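Local structure of glutamate receptor IIB (Drosophila melanogaster, 4WXJ) at residues A[107-112]-A[227-232]. The protein binds glutamate through this extracellular ligand-binding domain and probably acts as a glutamate-gated ion channel of the postsynaptic muscle membrane. Sequence-based numbering, arbitrary orientation.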
ATOM      1  N   VAL A 107       6.578  -7.143 -13.770  1.00 32.82           N
ATOM      2  CA  VAL A 107       7.768  -7.095 -12.925  1.00 24.32           C
ATOM      3  C   VAL A 107       7.793  -8.291 -11.984  1.00 23.85           C
ATOM      4  O   VAL A 107       6.770  -8.937 -11.763  1.00 25.78           O
ATOM      5  CB  VAL A 107       7.840  -5.790 -12.095  1.00 24.36           C
ATOM      6  CG1 VAL A 107       7.886  -4.576 -13.011  1.00 28.66           C
ATOM      7  CG2 VAL A 107       6.663  -5.688 -11.130  1.00 25.22           C
ATOM      8  N   ASP A 108       8.966  -8.578 -11.429  1.00 31.27           N
ATOM      9  CA  ASP A 108       9.115  -9.667 -10.471  1.00 25.97           C
ATOM     10  C   ASP A 108       8.917  -9.148  -9.052  1.00 18.49           C
ATOM     11  O   ASP A 108       8.909  -7.940  -8.820  1.00 19.88           O
ATOM     12  CB  ASP A 108      10.493 -10.320 -10.608  1.00 26.72           C
ATOM     13  CG  ASP A 108      10.430 -11.835 -10.570  1.00 32.95           C
ATOM     14  OD1 ASP A 108       9.685 -12.385  -9.732  1.00 34.94           O
ATOM     15  OD2 ASP A 108      11.122 -12.476 -11.386  1.00 39.80           O
ATOM     16  N   PHE A 109       8.754 -10.071  -8.109  1.00 18.45           N
ATOM     17  CA  PHE A 109       8.642  -9.724  -6.697  1.00 13.61           C
ATOM     18  C   PHE A 109       9.514 -10.637  -5.851  1.00 19.06           C
ATOM     19  O   PHE A 109       9.737 -11.798  -6.193  1.00 22.17           O
ATOM     20  CB  PHE A 109       7.192  -9.820  -6.221  1.00 22.13           C
ATOM     21  CG  PHE A 109       6.385  -8.578  -6.466  1.00 21.50           C
ATOM     22  CD1 PHE A 109       5.652  -8.426  -7.632  1.00 29.06           C
ATOM     23  CD2 PHE A 109       6.354  -7.564  -5.525  1.00 23.45           C
ATOM     24  CE1 PHE A 109       4.907  -7.282  -7.855  1.00 20.00           C
ATOM     25  CE2 PHE A 109       5.609  -6.421  -5.742  1.00 29.07           C
ATOM     26  CZ  PHE A 109       4.886  -6.280  -6.909  1.00 22.42           C
ATOM     27  N   THR A 110      10.007 -10.100  -4.743  1.00 26.82           N
ATOM     28  CA  THR A 110      10.681 -10.913  -3.745  1.00 26.34           C
ATOM     29  C   THR A 110       9.629 -11.691  -2.976  1.00 24.80           C
ATOM     30  O   THR A 110       8.430 -11.523  -3.209  1.00 24.26           O
ATOM     31  CB  THR A 110      11.503 -10.060  -2.762  1.00 23.39           C
ATOM     32  OG1 THR A 110      10.624  -9.215  -2.007  1.00 19.35           O
ATOM     33  CG2 THR A 110      12.514  -9.202  -3.506  1.00 23.63           C
ATOM     34  N   VAL A 111      10.072 -12.546  -2.064  1.00 19.57           N
ATOM     35  CA  VAL A 111       9.164 -13.105  -1.075  1.00 25.19           C
ATOM     36  C   VAL A 111       8.557 -11.934  -0.311  1.00 20.05           C
ATOM     37  O   VAL A 111       9.202 -10.896  -0.165  1.00 18.99           O
ATOM     38  CB  VAL A 111       9.869 -14.058  -0.093  1.00 21.49           C
ATOM     39  CG1 VAL A 111      10.344 -15.306  -0.808  1.00 29.47           C
ATOM     40  CG2 VAL A 111      11.032 -13.354   0.598  1.00 26.27           C
ATOM     41  N   PRO A 112       7.318 -12.086   0.175  1.00 19.57           N
ATOM     42  CA  PRO A 112       6.736 -10.941   0.883  1.00 22.70           C
ATOM     43  C   PRO A 112       7.445 -10.618   2.194  1.00 17.82           C
ATOM     44  O   PRO A 112       7.984 -11.525   2.830  1.00 15.79           O
ATOM     45  CB  PRO A 112       5.297 -11.388   1.155  1.00 19.26           C
ATOM     46  CG  PRO A 112       5.036 -12.499   0.195  1.00 29.27           C
ATOM     47  CD  PRO A 112       6.352 -13.185   0.014  1.00 29.59           C
ATOM     48  N   GLY A 227       5.505  -6.919  -1.142  1.00 20.02           N
ATOM     49  CA  GLY A 227       6.757  -7.457  -1.637  1.00 18.05           C
ATOM     50  C   GLY A 227       7.610  -6.372  -2.264  1.00 17.22           C
ATOM     51  O   GLY A 227       7.096  -5.348  -2.716  1.00 18.62           O
ATOM     52  N   ILE A 228       8.919  -6.591  -2.278  1.00 15.59           N
ATOM     53  CA  ILE A 228       9.825  -5.701  -2.984  1.00 22.87           C
ATOM     54  C   ILE A 228       9.779  -6.035  -4.467  1.00 11.99           C
ATOM     55  O   ILE A 228       9.980  -7.185  -4.859  1.00 17.10           O
ATOM     56  CB  ILE A 228      11.269  -5.815  -2.459  1.00 30.22           C
ATOM     57  CG1 ILE A 228      11.342  -5.300  -1.018  1.00 31.34           C
ATOM     58  CG2 ILE A 228      12.227  -5.032  -3.364  1.00 22.30           C
ATOM     59  CD1 ILE A 228      12.721  -5.393  -0.382  1.00 33.76           C
ATOM     60  N   ALA A 229       9.510  -5.026  -5.287  1.00 20.32           N
ATOM     61  CA  ALA A 229       9.426  -5.214  -6.728  1.00 24.94           C
ATOM     62  C   ALA A 229      10.801  -5.061  -7.372  1.00 25.92           C
ATOM     63  O   ALA A 229      11.555  -4.148  -7.031  1.00 22.17           O
ATOM     64  CB  ALA A 229       8.443  -4.225  -7.334  1.00 24.48           C
ATOM     65  N   VAL A 230      11.118  -5.967  -8.291  1.00 24.56           N
ATOM     66  CA  VAL A 230      12.349  -5.893  -9.068  1.00 30.46           C
ATOM     67  C   VAL A 230      12.052  -6.248 -10.523  1.00 36.17           C
ATOM     68  O   VAL A 230      11.035  -6.881 -10.808  1.00 32.35           O
ATOM     69  CB  VAL A 230      13.438  -6.837  -8.515  1.00 24.48           C
ATOM     70  CG1 VAL A 230      13.778  -6.477  -7.075  1.00 37.21           C
ATOM     71  CG2 VAL A 230      12.992  -8.296  -8.612  1.00 28.72           C
ATOM     72  N   PRO A 231      12.936  -5.843 -11.450  1.00 37.78           N
ATOM     73  CA  PRO A 231      12.721  -6.189 -12.860  1.00 39.31           C
ATOM     74  C   PRO A 231      12.657  -7.697 -13.066  1.00 27.24           C
ATOM     75  O   PRO A 231      13.305  -8.437 -12.325  1.00 32.49           O
ATOM     76  CB  PRO A 231      13.941  -5.587 -13.564  1.00 41.95           C
ATOM     77  CG  PRO A 231      14.436  -4.529 -12.643  1.00 48.80           C
ATOM     78  CD  PRO A 231      14.151  -5.031 -11.265  1.00 44.57           C
ATOM     79  N   LEU A 232      11.878  -8.140 -14.047  1.00 26.94           N
ATOM     80  CA  LEU A 232      11.716  -9.565 -14.321  1.00 37.85           C
ATOM     81  C   LEU A 232      13.060 -10.260 -14.508  1.00 50.72           C
ATOM     82  O   LEU A 232      13.915  -9.791 -15.260  1.00 47.68           O
ATOM     83  CB  LEU A 232      10.840  -9.773 -15.560  1.00 30.27           C
ATOM     84  CG  LEU A 232       9.336  -9.619 -15.327  1.00 37.87           C
ATOM     85  CD1 LEU A 232       8.597  -9.460 -16.644  1.00 35.19           C
ATOM     86  CD2 LEU A 232       8.783 -10.810 -14.547  1.00 30.27           C
TER
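Thr110 and Ile228 meet where strands 108-123 and 214-230 run antiparallel. Ile228 O accepts from Thr110 N at 2.9 Å. The next bond comes from a side chain. Thr110 OG1 lies between its own backbone N and carbonyl carbon (chi1 64°) and accepts from Ile228 N at 3.1 Å. The same hydroxyl donates to Val111 O at 2.9 Å. It therefore stands in for a main-chain carbonyl just where the strand turns a corner. An alanine here would lose the hydroxyl and would probably leave Ile228 N and Val111 O without these mates. Asp108 and Val230 form a hydrogen-bonded pair. Asp108 N to Val230 O is short, 2.7 Å, but bent. The return bond, Val230 N to Asp108 O, is straighter. On the face of Phe109 and Ala229, Ala229 CB packs over one face of the Phe109 ring, 3.9 Å from CE2. Gly227 O sits at the ring edge. The ring also touches the glutamate-binding Arg103. The solvent side lies at the two ends. Leu232 is exposed, yet its CD2 lies 3.7 Å from Val107 C. Pro112 is exposed too, its CA 4.3 Å from Gly227 CA. Asp108 OD1 accepts from Phe109 N with its anti lone pair and forms a salt bridge with Arg104. These links hold the carboxylate beside the strand. The backbone bonds and the threonine hydroxyl probably fix the strand register, and so the Phe109 ring beside Arg103 in the glutamate site of this clamshell domain.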